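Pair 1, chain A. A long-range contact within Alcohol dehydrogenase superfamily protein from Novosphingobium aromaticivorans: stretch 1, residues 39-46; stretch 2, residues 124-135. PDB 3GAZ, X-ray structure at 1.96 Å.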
# COMPACT_ATOMS: atom_id res chain seq x y z
N ILE A 39 5.83 20.19 3.69
CA ILE A 39 7.00 19.58 4.31
C ILE A 39 8.25 20.44 4.27
O ILE A 39 8.70 20.86 3.21
CB ILE A 39 7.30 18.22 3.63
CG1 ILE A 39 6.08 17.30 3.75
CG2 ILE A 39 8.53 17.58 4.27
CD1 ILE A 39 6.21 15.97 3.00
N GLU A 40 8.81 20.71 5.45
CA GLU A 40 10.01 21.52 5.55
C GLU A 40 11.26 20.66 5.78
O GLU A 40 12.36 21.02 5.35
CB GLU A 40 9.84 22.56 6.67
CG GLU A 40 8.75 23.58 6.33
CD GLU A 40 8.51 24.62 7.42
OE1 GLU A 40 9.49 25.20 7.93
OE2 GLU A 40 7.33 24.87 7.74
N ALA A 41 11.07 19.51 6.42
CA ALA A 41 12.17 18.58 6.68
C ALA A 41 11.66 17.15 6.58
O ALA A 41 10.58 16.82 7.09
CB ALA A 41 12.77 18.84 8.06
N SER A 42 12.45 16.30 5.93
CA SER A 42 12.12 14.89 5.74
C SER A 42 13.17 14.05 6.46
O SER A 42 14.36 14.15 6.19
CB SER A 42 12.11 14.56 4.24
OG SER A 42 11.83 13.19 3.98
N GLY A 43 12.72 13.21 7.40
CA GLY A 43 13.64 12.37 8.14
C GLY A 43 13.91 11.06 7.44
O GLY A 43 12.97 10.37 7.05
N THR A 44 15.18 10.71 7.28
CA THR A 44 15.54 9.47 6.60
C THR A 44 15.62 8.29 7.56
O THR A 44 15.70 8.46 8.77
CB THR A 44 16.92 9.58 5.89
OG1 THR A 44 17.96 9.66 6.88
CG2 THR A 44 16.98 10.82 5.01
N ASN A 45 15.59 7.09 6.99
CA ASN A 45 15.71 5.87 7.77
C ASN A 45 16.31 4.80 6.88
O ASN A 45 16.06 4.78 5.67
CB ASN A 45 14.34 5.40 8.29
CG ASN A 45 13.79 6.30 9.40
OD1 ASN A 45 12.86 7.08 9.17
ND2 ASN A 45 14.36 6.19 10.59
N PRO A 46 17.14 3.91 7.45
CA PRO A 46 17.77 2.84 6.68
C PRO A 46 16.79 2.07 5.79
O PRO A 46 17.13 1.71 4.66
CB PRO A 46 18.39 1.96 7.76
CG PRO A 46 18.75 2.95 8.82
CD PRO A 46 17.51 3.83 8.87
N THR A 124 14.08 22.30 15.87
CA THR A 124 14.07 22.88 14.53
C THR A 124 13.33 21.84 13.68
O THR A 124 13.09 20.73 14.15
CB THR A 124 15.50 23.04 13.96
OG1 THR A 124 16.09 21.74 13.79
CG2 THR A 124 16.36 23.88 14.91
N MSE A 125 12.97 22.19 12.45
CA MSE A 125 12.27 21.24 11.60
C MSE A 125 13.11 19.98 11.35
O MSE A 125 12.59 18.87 11.30
CB MSE A 125 11.88 21.90 10.28
CG MSE A 125 10.71 22.90 10.39
SE MSE A 125 9.09 22.10 10.65
CE MSE A 125 8.04 23.54 10.96
N ARG A 126 14.42 20.16 11.19
CA ARG A 126 15.32 19.03 10.96
C ARG A 126 15.30 18.09 12.16
O ARG A 126 15.14 16.88 12.01
CB ARG A 126 16.75 19.53 10.72
CG ARG A 126 17.07 19.84 9.25
CD ARG A 126 18.33 20.70 9.12
NE ARG A 126 19.45 20.19 9.90
CZ ARG A 126 20.14 19.08 9.63
NH1 ARG A 126 19.83 18.35 8.56
NH2 ARG A 126 21.13 18.69 10.42
N GLN A 127 15.45 18.65 13.36
CA GLN A 127 15.45 17.85 14.59
C GLN A 127 14.16 17.04 14.78
O GLN A 127 14.21 15.87 15.15
CB GLN A 127 15.63 18.75 15.81
CG GLN A 127 17.02 19.28 16.04
CD GLN A 127 17.08 20.20 17.25
OE1 GLN A 127 16.38 21.21 17.30
NE2 GLN A 127 17.90 19.84 18.23
N ALA A 128 13.02 17.68 14.55
CA ALA A 128 11.74 17.02 14.71
C ALA A 128 11.49 15.94 13.66
O ALA A 128 10.88 14.92 13.94
CB ALA A 128 10.62 18.05 14.67
N SER A 129 11.99 16.17 12.44
CA SER A 129 11.79 15.22 11.34
C SER A 129 12.43 13.84 11.53
O SER A 129 11.96 12.86 10.95
CB SER A 129 12.28 15.83 10.03
OG SER A 129 13.70 15.85 9.97
N VAL A 130 13.48 13.74 12.34
CA VAL A 130 14.15 12.45 12.54
C VAL A 130 13.67 11.70 13.77
O VAL A 130 14.20 10.64 14.10
CB VAL A 130 15.68 12.62 12.66
CG1 VAL A 130 16.24 13.21 11.38
CG2 VAL A 130 16.01 13.52 13.86
N LEU A 131 12.64 12.23 14.43
CA LEU A 131 12.13 11.62 15.66
C LEU A 131 10.99 10.58 15.56
O LEU A 131 11.06 9.53 16.19
CB LEU A 131 11.70 12.76 16.60
CG LEU A 131 11.80 12.62 18.12
CD1 LEU A 131 13.18 12.13 18.54
CD2 LEU A 131 11.50 13.98 18.75
N PRO A 132 9.95 10.86 14.77
CA PRO A 132 8.80 9.94 14.62
C PRO A 132 9.01 8.42 14.64
O PRO A 132 8.70 7.77 15.64
CB PRO A 132 8.14 10.43 13.34
CG PRO A 132 8.36 11.91 13.41
CD PRO A 132 9.83 11.99 13.82
N LEU A 133 9.53 7.85 13.56
CA LEU A 133 9.71 6.39 13.51
C LEU A 133 10.49 5.79 14.67
O LEU A 133 10.00 4.87 15.33
CB LEU A 133 10.38 5.96 12.20
CG LEU A 133 10.71 4.46 12.12
CD1 LEU A 133 9.43 3.63 12.28
CD2 LEU A 133 11.38 4.15 10.79
N VAL A 134 11.70 6.28 14.91
CA VAL A 134 12.50 5.72 15.99
C VAL A 134 11.88 5.90 17.37
O VAL A 134 12.00 5.02 18.21
CB VAL A 134 13.97 6.26 15.98
CG1 VAL A 134 14.64 5.90 14.66
CG2 VAL A 134 13.99 7.76 16.22
N PHE A 135 11.21 7.03 17.60
CA PHE A 135 10.57 7.25 18.90
C PHE A 135 9.44 6.23 19.09
O PHE A 135 9.33 5.58 20.13
CB PHE A 135 9.98 8.65 19.02
CG PHE A 135 9.36 8.93 20.38
CD1 PHE A 135 10.14 9.42 21.42
CD2 PHE A 135 8.03 8.60 20.62
CE1 PHE A 135 9.59 9.59 22.70
CE2 PHE A 135 7.47 8.77 21.90
CZ PHE A 135 8.26 9.26 22.94

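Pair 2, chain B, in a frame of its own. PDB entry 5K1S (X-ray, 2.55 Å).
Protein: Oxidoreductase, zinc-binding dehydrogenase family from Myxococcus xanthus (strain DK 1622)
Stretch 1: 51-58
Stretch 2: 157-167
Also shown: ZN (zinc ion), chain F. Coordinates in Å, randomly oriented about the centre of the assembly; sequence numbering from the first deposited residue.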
# COMPACT_ATOMS: atom_id res chain seq x y z
N VAL B 51 2.15 -1.27 -38.44
CA VAL B 51 3.01 -0.72 -37.41
C VAL B 51 3.95 0.31 -38.03
O VAL B 51 4.73 -0.01 -38.94
CB VAL B 51 3.80 -1.83 -36.71
CG1 VAL B 51 4.61 -1.26 -35.55
CG2 VAL B 51 2.87 -2.93 -36.23
N HIS B 52 3.87 1.54 -37.55
CA HIS B 52 4.80 2.59 -37.95
C HIS B 52 5.97 2.74 -36.99
O HIS B 52 7.01 3.28 -37.38
CB HIS B 52 4.07 3.94 -38.05
CG HIS B 52 3.16 4.04 -39.23
ND1 HIS B 52 3.58 4.49 -40.47
CD2 HIS B 52 1.85 3.74 -39.37
CE1 HIS B 52 2.57 4.48 -41.31
NE2 HIS B 52 1.50 4.03 -40.67
N ALA B 53 5.83 2.27 -35.75
CA ALA B 53 6.89 2.37 -34.77
C ALA B 53 6.57 1.44 -33.60
O ALA B 53 5.39 1.19 -33.30
CB ALA B 53 7.06 3.81 -34.27
N CYS B 54 7.61 0.93 -32.96
CA CYS B 54 7.46 0.11 -31.77
C CYS B 54 8.56 0.46 -30.79
O CYS B 54 9.75 0.33 -31.11
CB CYS B 54 7.50 -1.38 -32.09
SG CYS B 54 7.26 -2.42 -30.63
N GLY B 55 8.17 0.91 -29.59
CA GLY B 55 9.15 1.26 -28.59
C GLY B 55 9.89 0.04 -28.06
O GLY B 55 9.34 -1.05 -27.94
N VAL B 56 11.17 0.25 -27.76
CA VAL B 56 12.01 -0.79 -27.17
C VAL B 56 11.97 -0.61 -25.66
O VAL B 56 12.46 0.40 -25.13
CB VAL B 56 13.44 -0.73 -27.70
CG1 VAL B 56 14.28 -1.85 -27.10
CG2 VAL B 56 13.45 -0.80 -29.22
N CYS B 57 11.38 -1.57 -24.96
CA CYS B 57 11.29 -1.57 -23.51
C CYS B 57 12.18 -2.67 -22.94
O CYS B 57 12.26 -3.76 -23.50
CB CYS B 57 9.84 -1.78 -23.06
SG CYS B 57 9.60 -1.85 -21.28
N TYR B 58 12.86 -2.37 -21.83
CA TYR B 58 13.75 -3.36 -21.23
C TYR B 58 13.02 -4.66 -20.95
O TYR B 58 13.63 -5.74 -20.93
CB TYR B 58 14.37 -2.82 -19.94
CG TYR B 58 15.36 -3.77 -19.32
CD1 TYR B 58 16.68 -3.83 -19.76
CD2 TYR B 58 14.98 -4.63 -18.29
CE1 TYR B 58 17.58 -4.70 -19.19
CE2 TYR B 58 15.88 -5.50 -17.72
CZ TYR B 58 17.18 -5.54 -18.17
OH TYR B 58 18.08 -6.41 -17.60
N PRO B 157 3.09 12.38 -33.60
CA PRO B 157 3.85 11.50 -34.50
C PRO B 157 3.98 10.10 -33.92
O PRO B 157 3.83 9.86 -32.72
CB PRO B 157 5.21 12.19 -34.61
CG PRO B 157 5.31 13.04 -33.40
CD PRO B 157 3.92 13.49 -33.10
N TRP B 158 4.28 9.15 -34.82
CA TRP B 158 4.32 7.75 -34.44
C TRP B 158 5.41 7.48 -33.40
O TRP B 158 5.17 6.79 -32.41
CB TRP B 158 4.54 6.87 -35.68
CG TRP B 158 3.42 6.94 -36.67
CD1 TRP B 158 3.46 7.46 -37.93
CD2 TRP B 158 2.08 6.47 -36.48
NE1 TRP B 158 2.24 7.34 -38.53
CE2 TRP B 158 1.37 6.73 -37.66
CE3 TRP B 158 1.41 5.84 -35.42
CZ2 TRP B 158 0.03 6.40 -37.82
CZ3 TRP B 158 0.08 5.51 -35.58
CH2 TRP B 158 -0.60 5.79 -36.77
N ASN B 159 6.61 8.01 -33.63
CA ASN B 159 7.73 7.71 -32.74
C ASN B 159 7.42 8.11 -31.30
O ASN B 159 7.62 7.32 -30.37
CB ASN B 159 9.00 8.41 -33.23
CG ASN B 159 9.46 7.90 -34.58
OD1 ASN B 159 9.03 6.84 -35.04
ND2 ASN B 159 10.36 8.64 -35.21
N GLU B 160 6.92 9.33 -31.10
CA GLU B 160 6.55 9.76 -29.76
C GLU B 160 5.43 8.90 -29.20
O GLU B 160 5.40 8.61 -27.99
CB GLU B 160 6.12 11.23 -29.77
CG GLU B 160 7.27 12.22 -29.65
CD GLU B 160 6.79 13.65 -29.52
OE1 GLU B 160 5.86 14.03 -30.26
OE2 GLU B 160 7.34 14.38 -28.67
N ALA B 161 4.50 8.47 -30.05
CA ALA B 161 3.36 7.68 -29.59
C ALA B 161 3.77 6.27 -29.21
O ALA B 161 3.17 5.67 -28.31
CB ALA B 161 2.27 7.65 -30.66
N ALA B 162 4.78 5.71 -29.88
CA ALA B 162 5.21 4.34 -29.63
C ALA B 162 5.97 4.18 -28.32
O ALA B 162 6.43 3.07 -28.04
CB ALA B 162 6.08 3.85 -30.78
N THR B 163 6.12 5.24 -27.51
CA THR B 163 6.81 5.14 -26.23
C THR B 163 5.97 5.73 -25.10
O THR B 163 6.51 6.04 -24.03
CB THR B 163 8.17 5.84 -26.30
OG1 THR B 163 7.99 7.22 -26.61
CG2 THR B 163 9.05 5.19 -27.36
N VAL B 164 4.67 5.89 -25.31
CA VAL B 164 3.82 6.56 -24.32
C VAL B 164 3.35 5.57 -23.26
O VAL B 164 3.29 5.91 -22.07
CB VAL B 164 2.63 7.23 -25.04
CG1 VAL B 164 1.69 7.88 -24.03
CG2 VAL B 164 3.13 8.26 -26.03
N CYS B 165 3.01 4.34 -23.67
CA CYS B 165 2.37 3.41 -22.75
C CYS B 165 3.25 3.12 -21.54
O CYS B 165 2.80 3.21 -20.40
CB CYS B 165 2.02 2.11 -23.48
SG CYS B 165 0.90 1.02 -22.57
N CYS B 166 4.52 2.78 -21.78
CA CYS B 166 5.41 2.36 -20.71
C CYS B 166 6.07 3.53 -19.99
O CYS B 166 6.97 3.30 -19.17
CB CYS B 166 6.49 1.43 -21.27
SG CYS B 166 5.81 -0.03 -22.06
N THR B 167 5.65 4.76 -20.26
CA THR B 167 6.17 5.92 -19.55
C THR B 167 5.02 6.79 -19.06
O THR B 167 4.65 6.75 -17.89
CB THR B 167 7.12 6.73 -20.44
OG1 THR B 167 6.45 7.11 -21.64
CG2 THR B 167 8.35 5.90 -20.79
ZN ZN F . 7.12 -1.83 -21.37

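In both pairs a short strand packs against a one- to two-turn helix and the turn that follows it, and the N, CA and C atoms of 14 central residues superpose with an RMSD of 0.5 Å. In pair 1 strand 41-43 and helix 125-129 run in roughly the same direction, their axes 28° apart and 7.0 Å apart at closest approach. In each chain the backbone turns a corner, at E40(A) in pair 1 and at the matching H52(B) in pair 2. No hydrogen bond is clear between the stretches of either pair; the contact buries 421 Å² in pair 1 and 368 Å² in pair 2.

Two small residues are common to both strands. A41(A) matches A53(B), and each directs its CB toward the helix. In pair 1 A41(A) CB lies 3.2 Å from M125(A) O and 3.6 Å from S129(A) CB. In pair 2 the A53(B) CB sits farther from the equivalent carbonyl, 4.0 Å from W158(B) O, but packs 3.6 Å from A162(B) CB. G43(A) and G55(B) also coincide, and at this position there is no room for a CB: an ideal CB would fall 2.0 Å from S129(A) O at G43(A) and 2.4 Å from A162(B) O at G55(B), a clash in either case. The absent side chain instead allows a CA-H...O contact, G43(A) CA to S129(A) O and G55(B) CA to A162(B) O, both at 3.3 Å.

At the corner, the same space is filled by different chemistry. E40(A) faces the selenomethionine M125(A), whose CE comes within 3.6 Å of E40(A) OE2, an aliphatic end against a carboxylate that is hydrogen-bonded elsewhere in the structure. Pair 2 places two rings there: H52(B) and the five-membered ring of W158(B) form an offset stack, centroids 4.0 Å apart and planes only 6° from parallel, while H52(B) CB lies over the face of that ring, 3.5 Å from its centroid. All four side chains have chi1 in the m well, so different groups occupy the corner although the side chains leave the backbone in similar directions.

S129(A) and A162(B) match, and both point CB toward the strand. S129(A) OG donates to R126(A) O at 2.7 Å, so the hydroxyl is satisfied within its own stretch while the side chain still packs on A41(A); the alanine offers only a methyl. Their neighbours V130(A) and T163(B) both point CA-to-CB sideways and reach the glycine with a methyl, V130(A) CG1 4.2 Å from G43(A) CA and T163(B) CG2 4.1 Å from G55(B) CA.

Beyond the glycine the solutions diverge. N45(A) packs its side chain against L133(A), N45(A) CG to L133(A) CD2 being 3.5 Å. The matching C57(B) instead joins C166(B) through zinc, with C57(B) SG at 2.5 Å and C166(B) SG at 2.3 Å from ZN.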